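PDB 2DV6: nitrite reductase from Hyphomicrobium denitrificans, which probably catalyses the one-electron reduction of nitrite to nitric oxide at copper centres, with cytochrome c as the likely electron donor. Local coordinates for residues A[80-85]-A[111-116]; A[65-70]-A[98-103]. All coordinates share one frame; numbering follows the deposited sequence.

Interaction 1 (A[80-85]-A[111-116]). With CU (copper (II) ion), chain I.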
loop_
_atom_site.group_PDB
_atom_site.type_symbol
_atom_site.label_atom_id
_atom_site.label_comp_id
_atom_site.label_asym_id
_atom_site.label_seq_id
_atom_site.Cartn_x
_atom_site.Cartn_y
_atom_site.Cartn_z
ATOM N N VAL A 80 -25.968 -21.175 -2.151
ATOM C CA VAL A 80 -27.200 -21.936 -2.251
ATOM C C VAL A 80 -27.298 -22.795 -1.007
ATOM O O VAL A 80 -26.317 -23.413 -0.612
ATOM C CB VAL A 80 -27.229 -22.801 -3.551
ATOM C CG1 VAL A 80 -28.508 -23.685 -3.633
ATOM C CG2 VAL A 80 -27.109 -21.917 -4.771
ATOM N N VAL A 81 -28.464 -22.802 -0.359
ATOM C CA VAL A 81 -28.629 -23.684 0.800
ATOM C C VAL A 81 -29.365 -24.939 0.373
ATOM O O VAL A 81 -30.542 -24.905 -0.035
ATOM C CB VAL A 81 -29.244 -23.029 2.050
ATOM C CG1 VAL A 81 -29.330 -24.080 3.209
ATOM C CG2 VAL A 81 -28.408 -21.848 2.466
ATOM N N ASP A 82 -28.622 -26.040 0.489
ATOM C CA ASP A 82 -28.972 -27.292 -0.155
ATOM C C ASP A 82 -30.432 -27.773 -0.011
ATOM O O ASP A 82 -31.079 -28.083 -1.035
ATOM C CB ASP A 82 -28.013 -28.412 0.228
ATOM C CG ASP A 82 -28.205 -29.644 -0.640
ATOM O OD1 ASP A 82 -28.695 -29.497 -1.797
ATOM O OD2 ASP A 82 -27.888 -30.748 -0.153
ATOM N N GLN A 83 -30.990 -27.859 1.185
ATOM C CA GLN A 83 -32.349 -28.438 1.141
ATOM C C GLN A 83 -33.495 -27.447 1.352
ATOM O O GLN A 83 -34.646 -27.785 1.146
ATOM C CB GLN A 83 -32.450 -29.718 1.996
ATOM C CG GLN A 83 -31.115 -30.480 2.024
ATOM C CD GLN A 83 -31.259 -31.975 2.168
ATOM O OE1 GLN A 83 -30.888 -32.547 3.206
ATOM N NE2 GLN A 83 -31.777 -32.633 1.112
ATOM N N TYR A 84 -33.162 -26.206 1.704
ATOM C CA TYR A 84 -34.145 -25.165 1.944
ATOM C C TYR A 84 -34.507 -24.413 0.675
ATOM O O TYR A 84 -35.469 -23.649 0.653
ATOM C CB TYR A 84 -33.620 -24.197 2.993
ATOM C CG TYR A 84 -33.673 -24.743 4.393
ATOM C CD1 TYR A 84 -32.595 -25.447 4.934
ATOM C CD2 TYR A 84 -34.818 -24.588 5.172
ATOM C CE1 TYR A 84 -32.645 -25.946 6.227
ATOM C CE2 TYR A 84 -34.872 -25.086 6.463
ATOM C CZ TYR A 84 -33.788 -25.758 6.984
ATOM O OH TYR A 84 -33.860 -26.259 8.261
ATOM N N ALA A 85 -33.738 -24.636 -0.384
ATOM C CA ALA A 85 -33.867 -23.859 -1.632
ATOM C C ALA A 85 -33.935 -22.343 -1.367
ATOM O O ALA A 85 -34.827 -21.629 -1.851
ATOM C CB ALA A 85 -35.063 -24.342 -2.460
ATOM N N ASN A 111 -25.727 -28.572 3.564
ATOM C CA ASN A 111 -24.623 -27.906 2.891
ATOM C C ASN A 111 -25.035 -26.521 2.367
ATOM O O ASN A 111 -26.162 -26.335 1.941
ATOM C CB ASN A 111 -24.107 -28.750 1.729
ATOM C CG ASN A 111 -23.481 -30.057 2.185
ATOM O OD1 ASN A 111 -23.699 -31.090 1.573
ATOM N ND2 ASN A 111 -22.709 -30.021 3.266
ATOM N N TYR A 112 -24.124 -25.558 2.409
ATOM C CA TYR A 112 -24.297 -24.351 1.607
ATOM C C TYR A 112 -23.144 -24.367 0.623
ATOM O O TYR A 112 -22.083 -24.867 0.947
ATOM C CB TYR A 112 -24.338 -23.076 2.460
ATOM C CG TYR A 112 -23.066 -22.703 3.234
ATOM C CD1 TYR A 112 -22.920 -23.043 4.580
ATOM C CD2 TYR A 112 -22.030 -21.976 2.619
ATOM C CE1 TYR A 112 -21.762 -22.671 5.321
ATOM C CE2 TYR A 112 -20.846 -21.618 3.333
ATOM C CZ TYR A 112 -20.741 -21.946 4.692
ATOM O OH TYR A 112 -19.605 -21.581 5.385
ATOM N N TYR A 113 -23.339 -23.861 -0.593
ATOM C CA TYR A 113 -22.268 -23.989 -1.596
ATOM C C TYR A 113 -22.470 -22.942 -2.692
ATOM O O TYR A 113 -23.553 -22.344 -2.806
ATOM C CB TYR A 113 -22.250 -25.408 -2.201
ATOM C CG TYR A 113 -23.543 -25.728 -2.937
ATOM C CD1 TYR A 113 -23.698 -25.415 -4.296
ATOM C CD2 TYR A 113 -24.617 -26.310 -2.271
ATOM C CE1 TYR A 113 -24.910 -25.667 -4.967
ATOM C CE2 TYR A 113 -25.826 -26.582 -2.940
ATOM C CZ TYR A 113 -25.959 -26.246 -4.265
ATOM O OH TYR A 113 -27.134 -26.512 -4.901
ATOM N N CYS A 114 -21.427 -22.731 -3.494
ATOM C CA CYS A 114 -21.515 -21.825 -4.625
ATOM C C CYS A 114 -21.881 -22.621 -5.873
ATOM O O CYS A 114 -21.289 -23.676 -6.120
ATOM C CB CYS A 114 -20.200 -21.065 -4.834
ATOM S SG CYS A 114 -20.315 -19.966 -6.230
ATOM N N SER A 115 -22.839 -22.103 -6.650
ATOM C CA SER A 115 -23.410 -22.846 -7.773
ATOM C C SER A 115 -22.740 -22.468 -9.080
ATOM O O SER A 115 -23.074 -23.017 -10.107
ATOM C CB SER A 115 -24.909 -22.559 -7.901
ATOM O OG SER A 115 -25.104 -21.234 -8.378
ATOM N N ILE A 116 -21.834 -21.495 -9.052
ATOM C CA ILE A 116 -21.045 -21.155 -10.237
ATOM C C ILE A 116 -20.177 -22.360 -10.666
ATOM O O ILE A 116 -19.587 -23.077 -9.811
ATOM C CB ILE A 116 -20.240 -19.847 -9.987
ATOM C CG1 ILE A 116 -21.184 -18.703 -9.564
ATOM C CG2 ILE A 116 -19.364 -19.468 -11.183
ATOM C CD1 ILE A 116 -22.444 -18.514 -10.484
HETATM CU CU CU I . -18.320 -19.036 -6.394
HETATM O O HOH W 1 -27.486 -30.804 2.383
HETATM O O HOH W 2 -28.949 -27.738 -3.593
#

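Interaction 2 (A[65-70]-A[98-103])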
loop_
_atom_site.group_PDB
_atom_site.type_symbol
_atom_site.label_atom_id
_atom_site.label_comp_id
_atom_site.label_asym_id
_atom_site.label_seq_id
_atom_site.Cartn_x
_atom_site.Cartn_y
_atom_site.Cartn_z
ATOM N N VAL A 65 -32.799 -17.221 9.546
ATOM C CA VAL A 65 -31.357 -17.202 9.369
ATOM C C VAL A 65 -31.120 -16.253 8.230
ATOM O O VAL A 65 -31.699 -16.422 7.148
ATOM C CB VAL A 65 -30.817 -18.616 9.004
ATOM C CG1 VAL A 65 -29.321 -18.583 8.610
ATOM C CG2 VAL A 65 -31.081 -19.627 10.191
ATOM N N GLN A 66 -30.277 -15.255 8.463
ATOM C CA GLN A 66 -29.931 -14.285 7.412
ATOM C C GLN A 66 -28.468 -14.508 7.054
ATOM O O GLN A 66 -27.615 -14.631 7.936
ATOM C CB GLN A 66 -30.170 -12.830 7.865
ATOM C CG GLN A 66 -29.733 -11.763 6.829
ATOM C CD GLN A 66 -29.922 -10.356 7.334
ATOM O OE1 GLN A 66 -30.930 -10.060 7.949
ATOM N NE2 GLN A 66 -28.959 -9.473 7.069
ATOM N N VAL A 67 -28.194 -14.587 5.759
ATOM C CA VAL A 67 -26.823 -14.737 5.289
ATOM C C VAL A 67 -26.448 -13.558 4.397
ATOM O O VAL A 67 -27.170 -13.241 3.473
ATOM C CB VAL A 67 -26.628 -16.083 4.545
ATOM C CG1 VAL A 67 -25.200 -16.196 3.972
ATOM C CG2 VAL A 67 -26.891 -17.266 5.539
ATOM N N ASN A 68 -25.319 -12.904 4.707
ATOM C CA ASN A 68 -24.832 -11.764 3.929
ATOM C C ASN A 68 -23.599 -12.221 3.143
ATOM O O ASN A 68 -22.578 -12.544 3.724
ATOM C CB ASN A 68 -24.384 -10.616 4.829
ATOM C CG ASN A 68 -25.461 -10.117 5.766
ATOM O OD1 ASN A 68 -26.672 -10.100 5.445
ATOM N ND2 ASN A 68 -25.012 -9.635 6.932
ATOM N N LEU A 69 -23.668 -12.204 1.830
ATOM C CA LEU A 69 -22.554 -12.658 1.034
ATOM C C LEU A 69 -21.892 -11.432 0.430
ATOM O O LEU A 69 -22.567 -10.642 -0.242
ATOM C CB LEU A 69 -23.088 -13.550 -0.091
ATOM C CG LEU A 69 -22.200 -14.465 -0.948
ATOM C CD1 LEU A 69 -22.399 -14.259 -2.459
ATOM C CD2 LEU A 69 -20.738 -14.657 -0.521
ATOM N N VAL A 70 -20.588 -11.282 0.660
ATOM C CA VAL A 70 -19.812 -10.209 0.030
ATOM C C VAL A 70 -18.700 -10.826 -0.809
ATOM O O VAL A 70 -17.953 -11.673 -0.340
ATOM C CB VAL A 70 -19.180 -9.252 1.114
ATOM C CG1 VAL A 70 -18.381 -8.103 0.464
ATOM C CG2 VAL A 70 -20.262 -8.748 2.083
ATOM N N SER A 98 -24.960 -9.749 -1.720
ATOM C CA SER A 98 -26.324 -10.170 -1.746
ATOM C C SER A 98 -26.618 -10.728 -0.388
ATOM O O SER A 98 -25.826 -11.476 0.218
ATOM C CB SER A 98 -26.595 -11.268 -2.783
ATOM O OG SER A 98 -27.950 -11.725 -2.624
ATOM N N THR A 99 -27.813 -10.435 0.038
ATOM C CA THR A 99 -28.274 -10.738 1.366
ATOM C C THR A 99 -29.570 -11.625 1.184
ATOM O O THR A 99 -30.369 -11.397 0.243
ATOM C CB THR A 99 -28.488 -9.317 1.920
ATOM O OG1 THR A 99 -27.603 -9.007 3.030
ATOM C CG2 THR A 99 -29.867 -8.967 2.049
ATOM N N PHE A 100 -29.769 -12.649 2.024
ATOM C CA PHE A 100 -30.993 -13.484 1.937
ATOM C C PHE A 100 -31.238 -14.158 3.269
ATOM O O PHE A 100 -30.377 -14.121 4.138
ATOM C CB PHE A 100 -30.922 -14.534 0.795
ATOM C CG PHE A 100 -29.993 -15.719 1.078
ATOM C CD1 PHE A 100 -28.611 -15.572 1.038
ATOM C CD2 PHE A 100 -30.516 -16.992 1.355
ATOM C CE1 PHE A 100 -27.748 -16.681 1.282
ATOM C CE2 PHE A 100 -29.692 -18.062 1.603
ATOM C CZ PHE A 100 -28.281 -17.904 1.576
ATOM N N SER A 101 -32.404 -14.776 3.418
ATOM C CA SER A 101 -32.810 -15.392 4.667
ATOM C C SER A 101 -33.667 -16.614 4.411
ATOM O O SER A 101 -34.198 -16.811 3.299
ATOM C CB SER A 101 -33.580 -14.401 5.533
ATOM O OG SER A 101 -34.755 -13.955 4.862
ATOM N N PHE A 102 -33.778 -17.451 5.432
ATOM C CA PHE A 102 -34.707 -18.585 5.404
ATOM C C PHE A 102 -35.060 -18.950 6.836
ATOM O O PHE A 102 -34.308 -18.642 7.743
ATOM C CB PHE A 102 -34.094 -19.780 4.661
ATOM C CG PHE A 102 -32.876 -20.359 5.344
ATOM C CD1 PHE A 102 -31.613 -19.859 5.073
ATOM C CD2 PHE A 102 -33.004 -21.413 6.245
ATOM C CE1 PHE A 102 -30.489 -20.374 5.697
ATOM C CE2 PHE A 102 -31.892 -21.937 6.883
ATOM C CZ PHE A 102 -30.627 -21.419 6.608
ATOM N N VAL A 103 -36.214 -19.576 7.044
ATOM C CA VAL A 103 -36.579 -20.063 8.371
ATOM C C VAL A 103 -36.015 -21.472 8.476
ATOM O O VAL A 103 -36.264 -22.313 7.595
ATOM C CB VAL A 103 -38.116 -20.058 8.622
ATOM C CG1 VAL A 103 -38.414 -20.618 10.031
ATOM C CG2 VAL A 103 -38.680 -18.634 8.518
#

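Interaction 1 (A[80-85]-A[111-116])
Y113 holds CG between its backbone N and carbonyl carbon (chi1 62°), which lays the ring across V80, whose CG1 stands anti to its own N (chi1 177°) beneath the phenol end. CB of V80 sits over one ring face, offset toward the rim, 4.0 Å from the ring centroid of Y113, a CH-pi contact, and V80 CG1 comes within 3.7 Å of Y113 CZ. Backbone bonds in both directions fix this pair: V80 N gives to Y113 O at 2.8 Å, Y113 N to V80 O at 3.0 Å. One step on, V81 and Y112 form a non-hydrogen-bonded pair with side chains on the other face of the sheet. This is an antiparallel strand pair of a cupredoxin domain, and just past it C114 SG binds a copper ion at 2.2 Å, alongside H77, H119 and M124. At the far end D82 N reaches N111 O at 2.9 Å. Two waters link the D82 carboxylate to the other strand: OD2 takes a bond from one that also accepts from N111 N, while OD1 takes one from a second, which lies in the ring plane of Y113 and is hydrogen-bonded to its OH. R120 adds a cation-pi contact to the Y113 ring.

Interaction 2 (A[65-70]-A[98-103])
N68 OD1 is gripped by two donors, T99 OG1 across the strands at 2.8 Å and Q66 NE2 from its own strand at 2.9 Å. The Q66 bond is nearly straight (172°) and uses an OD1 lone pair in the carbonyl plane; the T99 hydroxyl arrives above that plane, 40° out of it. Q66 gets there with CG anti to its backbone N (chi1 176°) and an extended chain, its NE2 also donating to E422, while N68 ND2 donates to T30 on strand 27-36. An alanine in place of N68 would probably leave the T99 hydroxyl and one Q66 N-H without their shared acceptor and the Q66 amide freer to turn. Beneath these groups runs an antiparallel pair of strands, part of one sheet of the N-terminal cupredoxin sandwich, with paired backbone bonds joining V65 to F102, V67 to F100 and L69 to S98. The opposite face is mainly apolar, with S98, whose OG bonds to A89 N, as its polar member. V65 CB lies over one face of the F102 ring, 3.9 Å from its centroid, and V65 CG1 is 3.6 Å from F102 CE1. One pair along, V67 CB meets the F100 ring obliquely, 3.5 Å from CE1. On this same face the L69 side chain comes close to that of the copper ligand H77. The face with Q66, N68, T99 and S101 instead meets a neighbouring subunit: S101 OG hydrogen-bonds to P263 O of that subunit, and T99 packs on its T267.

From the N terminus the chain runs through strand 64-70, then strand 80-81, then strand 97-103 and strand 108-113. Interaction 2 closes first, when 98-103 returns to 65-70 across 27 intervening residues; interaction 1 closes later, when 111-116 meets 80-85 across 25. Their segments alternate, so the two loops cross rather than nest, each joining two strands within one sheet of the N-terminal cupredoxin sandwich. The sheets pack face to face, the centres of the two interactions about 12 Å apart. V81 CG2 of interaction 1 packs on the F100 and F102 rings of interaction 2, and the Y84 ring lies against F102. Strand 108-113 leads to copper ligand C114, whereas 65-70 and 98-103 face a neighbouring subunit.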